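Local coordinates for protein lysin (Enterococcus phage IMEEF1, PDB 6IST) that forms the C-terminal part of a phage lysin that also has a CHAP family domain, a part that probably serves in binding the enterococcal cell wall, at residues A[5-10]-A[51-56]; A[21-26]-A[63-68]. All coordinates share one frame; numbering follows the deposited sequence.

How the interactions relate
Interactions 1 and 2 lie at the two outermost strands of one mixed sheet. Interaction 1 (5-10 with 51-56) pairs strand 2-7 with strand 50-52, outermost on one side of the sheet; it is partly buried, and two waters join side chains to backbone carbonyls. Interaction 2 (21-26 with 63-68) lies nearer the centre of the chain; there the tail that follows helix 56-64 runs against the other outermost strand, 22-25. It buries more surface, with leucine, isoleucine and valine beside a buried arginine that grips a backbone carbonyl. Helix 56-64, which starts at the end of 51-56 and runs into 63-68, connects the two contacts.

Interaction 1 of 2, residues A[5-10]-A[51-56]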
loop_
_atom_site.group_PDB
_atom_site.type_symbol
_atom_site.label_atom_id
_atom_site.label_comp_id
_atom_site.label_asym_id
_atom_site.label_seq_id
_atom_site.Cartn_x
_atom_site.Cartn_y
_atom_site.Cartn_z
ATOM N N TYR A 5 -20.578 9.985 6.263
ATOM C CA TYR A 5 -21.338 11.109 6.802
ATOM C C TYR A 5 -20.416 12.172 7.332
ATOM O O TYR A 5 -19.386 11.915 7.971
ATOM C CB TYR A 5 -22.299 10.670 7.880
ATOM C CG TYR A 5 -23.317 9.609 7.513
ATOM C CD1 TYR A 5 -23.620 9.257 6.198
ATOM C CD2 TYR A 5 -24.017 8.979 8.503
ATOM C CE1 TYR A 5 -24.570 8.267 5.903
ATOM C CE2 TYR A 5 -24.978 8.035 8.210
ATOM C CZ TYR A 5 -25.243 7.664 6.924
ATOM O OH TYR A 5 -26.236 6.712 6.712
ATOM N N LYS A 6 -20.769 13.408 7.059
ATOM C CA LYS A 6 -20.050 14.543 7.583
ATOM C C LYS A 6 -21.038 15.368 8.480
ATOM O O LYS A 6 -22.114 15.773 8.014
ATOM C CB LYS A 6 -19.564 15.387 6.427
ATOM C CG LYS A 6 -18.856 16.668 6.898
ATOM C CD LYS A 6 -18.501 17.520 5.698
ATOM C CE LYS A 6 -17.807 18.802 6.154
ATOM N NZ LYS A 6 -17.235 19.496 4.980
ATOM N N ARG A 7 -20.680 15.558 9.748
ATOM C CA ARG A 7 -21.235 16.640 10.576
ATOM C C ARG A 7 -20.593 17.954 10.219
ATOM O O ARG A 7 -19.408 18.145 10.434
ATOM C CB ARG A 7 -21.031 16.364 12.063
ATOM C CG ARG A 7 -21.510 17.504 12.939
ATOM C CD ARG A 7 -21.431 17.217 14.428
ATOM N NE ARG A 7 -22.030 18.390 15.073
ATOM C CZ ARG A 7 -21.461 19.588 15.228
ATOM N NH1 ARG A 7 -20.182 19.816 14.883
ATOM N NH2 ARG A 7 -22.192 20.560 15.799
ATOM N N THR A 8 -21.390 18.879 9.697
ATOM C CA THR A 8 -20.888 20.167 9.279
ATOM C C THR A 8 -20.741 21.112 10.482
ATOM O O THR A 8 -21.222 20.831 11.607
ATOM C CB THR A 8 -21.834 20.847 8.264
ATOM O OG1 THR A 8 -23.079 21.127 8.932
ATOM C CG2 THR A 8 -22.075 19.955 7.009
ATOM N N LYS A 9 -20.068 22.228 10.251
ATOM C CA LYS A 9 -19.887 23.263 11.313
ATOM C C LYS A 9 -21.215 23.705 11.911
ATOM O O LYS A 9 -21.352 23.901 13.114
ATOM C CB LYS A 9 -19.267 24.526 10.728
ATOM C CG LYS A 9 -17.884 24.368 10.162
ATOM C CD LYS A 9 -17.081 25.678 10.278
ATOM C CE LYS A 9 -17.454 26.699 9.212
ATOM N NZ LYS A 9 -16.660 26.509 7.964
ATOM N N GLN A 10 -22.188 23.865 11.036
ATOM C CA GLN A 10 -23.521 24.313 11.437
ATOM C C GLN A 10 -24.371 23.173 12.023
ATOM O O GLN A 10 -25.516 23.395 12.410
ATOM C CB GLN A 10 -24.232 25.069 10.276
ATOM C CG GLN A 10 -24.532 24.259 9.004
ATOM C CD GLN A 10 -23.332 24.150 8.030
ATOM O OE1 GLN A 10 -22.161 24.394 8.408
ATOM N NE2 GLN A 10 -23.615 23.736 6.794
ATOM N N TYR A 51 -17.972 11.648 10.305
ATOM C CA TYR A 51 -16.821 12.523 10.543
ATOM C C TYR A 51 -17.269 13.915 10.908
ATOM O O TYR A 51 -18.043 14.525 10.173
ATOM C CB TYR A 51 -15.969 12.631 9.253
ATOM C CG TYR A 51 -15.319 11.316 8.784
ATOM C CD1 TYR A 51 -16.024 10.412 7.977
ATOM C CD2 TYR A 51 -14.004 11.018 9.130
ATOM C CE1 TYR A 51 -15.443 9.253 7.501
ATOM C CE2 TYR A 51 -13.413 9.815 8.721
ATOM C CZ TYR A 51 -14.135 8.947 7.898
ATOM O OH TYR A 51 -13.565 7.783 7.479
ATOM N N ASN A 52 -16.731 14.435 12.003
ATOM C CA ASN A 52 -16.873 15.856 12.303
ATOM C C ASN A 52 -16.041 16.663 11.351
ATOM O O ASN A 52 -14.992 16.196 10.906
ATOM C CB ASN A 52 -16.469 16.204 13.732
ATOM C CG ASN A 52 -17.078 17.519 14.162
ATOM O OD1 ASN A 52 -18.230 17.779 13.856
ATOM N ND2 ASN A 52 -16.293 18.388 14.771
ATOM N N HIS A 53 -16.495 17.882 11.055
ATOM C CA HIS A 53 -15.903 18.718 10.036
ATOM C C HIS A 53 -14.421 19.015 10.265
ATOM O O HIS A 53 -13.707 19.287 9.320
ATOM C CB HIS A 53 -16.662 20.056 9.908
ATOM C CG HIS A 53 -16.595 20.883 11.141
ATOM N ND1 HIS A 53 -15.621 21.834 11.354
ATOM C CD2 HIS A 53 -17.374 20.881 12.252
ATOM C CE1 HIS A 53 -15.792 22.370 12.550
ATOM N NE2 HIS A 53 -16.867 21.829 13.102
ATOM N N ASP A 54 -13.966 18.923 11.498
ATOM C CA ASP A 54 -12.551 19.216 11.816
ATOM C C ASP A 54 -11.690 17.946 11.921
ATOM O O ASP A 54 -10.551 18.044 12.248
ATOM C CB ASP A 54 -12.470 20.007 13.123
ATOM C CG ASP A 54 -12.967 19.178 14.356
ATOM O OD1 ASP A 54 -13.672 18.156 14.192
ATOM O OD2 ASP A 54 -12.656 19.541 15.509
ATOM N N ASN A 55 -12.245 16.761 11.647
ATOM C CA ASN A 55 -11.500 15.502 11.717
ATOM C C ASN A 55 -10.413 15.459 10.656
ATOM O O ASN A 55 -10.697 15.743 9.489
ATOM C CB ASN A 55 -12.419 14.329 11.499
ATOM C CG ASN A 55 -11.686 13.016 11.591
ATOM O OD1 ASN A 55 -11.199 12.536 10.603
ATOM N ND2 ASN A 55 -11.520 12.500 12.765
ATOM N N PHE A 56 -9.178 15.154 11.053
ATOM C CA PHE A 56 -8.086 15.126 10.057
ATOM C C PHE A 56 -8.202 14.024 8.994
ATOM O O PHE A 56 -7.745 14.210 7.875
ATOM C CB PHE A 56 -6.701 15.000 10.718
ATOM C CG PHE A 56 -6.256 16.184 11.587
ATOM C CD1 PHE A 56 -6.936 17.375 11.653
ATOM C CD2 PHE A 56 -5.060 16.074 12.322
ATOM C CE1 PHE A 56 -6.468 18.430 12.434
ATOM C CE2 PHE A 56 -4.592 17.138 13.096
ATOM C CZ PHE A 56 -5.296 18.296 13.166
HETATM O O HOH W 1 -14.299 19.684 6.569
HETATM O O HOH W 2 -19.619 22.418 15.017
#
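Asn52 OD1 takes the NH1 hydrogen of Arg7 at 3.0 Å and 170°, on a lone pair within the amide plane and close to the plane of the guanidinium. The Arg7 chain, stretched out to NE with CG anti to the backbone N (chi1 176°), runs beside Asn52 and points the same way. NH1 has a second acceptor, a water at 2.7 Å that in turn donates to Lys9 O. At the other end of the amide, Asn52 ND2 reaches Asp54 OD1 at 2.7 Å, from above the carboxylate plane. Underneath, the backbone follows the parallel-strand pattern of a mixed sheet: Tyr51 N donates to Tyr5 O at 2.7 Å, and Tyr51 O receives Arg7 N at 2.9 Å. A type I turn from Asn52 to Asn55 then leads to Asn55, the N-cap of helix 56-64, whose OD1 accepts from Leu58 N. Lys9 lays its CG over one face of the His53 ring, 3.7 Å from the centroid, a CH-pi contact. His53 O is satisfied by a water at 2.8 Å, which Lys6 NZ meets weakly, its main partner being Glu62. Tyr51 OH bonds to Tyr209 of the neighbouring lysin chain.

Interaction 2 of 2, residues A[21-26]-A[63-68]; sequences GKRIYL and AALPQV
The Arg23 guanidinium carries Gln67 over one of its faces, with NH2 4.0 Å from Gln67 CB, and meets Leu65 O at its edge, near its plane. NE holds that carbonyl at 2.7 Å and 160°, nearly in line with the C=O bond, while NH2 adds a weak second bond at 3.3 Å. The bend at chi3 (-63°) turns the group onto the carbonyl, and the aliphatic CG rests against Leu65 CB on the way. A buried charged side chain thus satisfies the carbonyl oxygen of Leu65, the first residue to leave helical geometry after helix 56-64.

Beside this grip the two backbones form a single beta bridge: Arg23 N donates to Pro66 O at 3.0 Å, and Val68 N to Arg23 O, also at 3.0 Å. The end-to-end directions of the touching parts, 21-25 and 64-68, are 53° apart. Beyond the bridge a water fills in, accepting from Tyr25 N and donating to Gln67 OE1 and Val68 O. Gln67 OE1 also receives Lys69 NZ. The Leu65 methyl CD2 lies against the carbonyl oxygen of Gly21, 3.3 Å from Gly21 O. Apolar packing comes from Val68 CG2, pressed against Ile24 CG1 at 3.5 Å, tighter than usual for two carbons.

The pairing in effect lays the C-terminal tail along the outer edge of strand 22-25. On its inner side that strand joins strand 13-19, from which Trp16 packs on both Arg23 and Gln67, and Ile19 on Ile24. Lys22 NZ leaves the contact to bond Ala64 O of the second subunit, and Lys189 of the lysin chain bonds Ala64 O here, so the end of helix 56-64 lies at an interface between chains, while the tail after it runs along the sheet edge.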
loop_
_atom_site.group_PDB
_atom_site.type_symbol
_atom_site.label_atom_id
_atom_site.label_comp_id
_atom_site.label_asym_id
_atom_site.label_seq_id
_atom_site.Cartn_x
_atom_site.Cartn_y
_atom_site.Cartn_z
ATOM N N GLY A 21 -12.160 8.369 -7.418
ATOM C CA GLY A 21 -11.289 9.382 -6.868
ATOM C C GLY A 21 -11.886 10.732 -6.615
ATOM O O GLY A 21 -11.138 11.696 -6.409
ATOM N N LYS A 22 -13.218 10.815 -6.608
ATOM C CA LYS A 22 -13.942 12.080 -6.467
ATOM C C LYS A 22 -14.945 11.922 -5.330
ATOM O O LYS A 22 -15.191 10.809 -4.914
ATOM C CB LYS A 22 -14.725 12.478 -7.723
ATOM C CG LYS A 22 -13.986 12.321 -9.025
ATOM C CD LYS A 22 -12.940 13.363 -9.255
ATOM C CE LYS A 22 -12.027 12.995 -10.425
ATOM N NZ LYS A 22 -12.631 12.561 -11.721
ATOM N N ARG A 23 -15.494 13.031 -4.869
ATOM C CA ARG A 23 -16.502 13.066 -3.774
ATOM C C ARG A 23 -17.737 13.691 -4.333
ATOM O O ARG A 23 -17.635 14.730 -4.932
ATOM C CB ARG A 23 -16.088 14.016 -2.675
ATOM C CG ARG A 23 -15.077 13.467 -1.754
ATOM C CD ARG A 23 -14.693 14.510 -0.704
ATOM N NE ARG A 23 -14.066 15.693 -1.255
ATOM C CZ ARG A 23 -14.446 16.954 -1.078
ATOM N NH1 ARG A 23 -15.494 17.309 -0.325
ATOM N NH2 ARG A 23 -13.737 17.885 -1.681
ATOM N N ILE A 24 -18.902 13.110 -4.044
ATOM C CA ILE A 24 -20.146 13.671 -4.486
ATOM C C ILE A 24 -21.056 13.842 -3.273
ATOM O O ILE A 24 -21.309 12.883 -2.569
ATOM C CB ILE A 24 -20.862 12.763 -5.532
ATOM C CG1 ILE A 24 -20.005 12.584 -6.812
ATOM C CG2 ILE A 24 -22.241 13.367 -5.907
ATOM C CD1 ILE A 24 -20.617 11.604 -7.811
ATOM N N TYR A 25 -21.553 15.041 -3.043
ATOM C CA TYR A 25 -22.581 15.271 -2.026
ATOM C C TYR A 25 -23.889 14.709 -2.494
ATOM O O TYR A 25 -24.309 14.983 -3.610
ATOM C CB TYR A 25 -22.705 16.764 -1.730
ATOM C CG TYR A 25 -23.897 17.086 -0.901
ATOM C CD1 TYR A 25 -23.973 16.687 0.425
ATOM C CD2 TYR A 25 -24.922 17.863 -1.418
ATOM C CE1 TYR A 25 -25.093 16.984 1.196
ATOM C CE2 TYR A 25 -26.050 18.182 -0.663
ATOM C CZ TYR A 25 -26.116 17.777 0.641
ATOM O OH TYR A 25 -27.215 18.110 1.362
ATOM N N LEU A 26 -24.548 13.930 -1.656
ATOM C CA LEU A 26 -25.810 13.258 -2.025
ATOM C C LEU A 26 -27.004 14.074 -1.508
ATOM O O LEU A 26 -27.292 14.040 -0.315
ATOM C CB LEU A 26 -25.831 11.855 -1.456
ATOM C CG LEU A 26 -24.721 10.927 -1.976
ATOM C CD1 LEU A 26 -24.628 9.724 -1.075
ATOM C CD2 LEU A 26 -24.913 10.529 -3.420
ATOM N N ALA A 63 -9.121 16.952 0.720
ATOM C CA ALA A 63 -7.983 17.456 -0.034
ATOM C C ALA A 63 -7.595 16.596 -1.212
ATOM O O ALA A 63 -7.037 17.095 -2.198
ATOM C CB ALA A 63 -6.796 17.623 0.899
ATOM N N ALA A 64 -7.745 15.285 -1.075
ATOM C CA ALA A 64 -7.255 14.380 -2.063
ATOM C C ALA A 64 -8.316 14.029 -3.134
ATOM O O ALA A 64 -7.969 13.587 -4.224
ATOM C CB ALA A 64 -6.747 13.080 -1.419
ATOM N N LEU A 65 -9.605 14.177 -2.788
ATOM C CA LEU A 65 -10.683 13.714 -3.617
ATOM C C LEU A 65 -11.480 14.958 -3.986
ATOM O O LEU A 65 -12.298 15.398 -3.214
ATOM C CB LEU A 65 -11.551 12.716 -2.829
ATOM C CG LEU A 65 -10.846 11.460 -2.290
ATOM C CD1 LEU A 65 -11.710 10.758 -1.241
ATOM C CD2 LEU A 65 -10.444 10.512 -3.384
ATOM N N PRO A 66 -11.263 15.501 -5.200
ATOM C CA PRO A 66 -12.033 16.683 -5.619
ATOM C C PRO A 66 -13.521 16.441 -5.585
ATOM O O PRO A 66 -13.975 15.355 -5.927
ATOM C CB PRO A 66 -11.602 16.886 -7.081
ATOM C CG PRO A 66 -10.284 16.186 -7.187
ATOM C CD PRO A 66 -10.339 15.035 -6.249
ATOM N N GLN A 67 -14.285 17.473 -5.269
ATOM C CA GLN A 67 -15.768 17.382 -5.337
ATOM C C GLN A 67 -16.256 17.487 -6.786
ATOM O O GLN A 67 -15.808 18.340 -7.503
ATOM C CB GLN A 67 -16.438 18.525 -4.556
ATOM C CG GLN A 67 -17.951 18.426 -4.499
ATOM C CD GLN A 67 -18.653 19.454 -3.568
ATOM O OE1 GLN A 67 -19.886 19.405 -3.403
ATOM N NE2 GLN A 67 -17.885 20.362 -2.981
ATOM N N VAL A 68 -17.219 16.679 -7.181
ATOM C CA VAL A 68 -17.946 16.905 -8.463
ATOM C C VAL A 68 -19.414 16.970 -8.140
ATOM O O VAL A 68 -19.867 16.373 -7.179
ATOM C CB VAL A 68 -17.706 15.841 -9.529
ATOM C CG1 VAL A 68 -16.238 15.800 -9.956
ATOM C CG2 VAL A 68 -18.152 14.481 -9.081
HETATM O O HOH W 3 -21.092 17.250 -4.877
#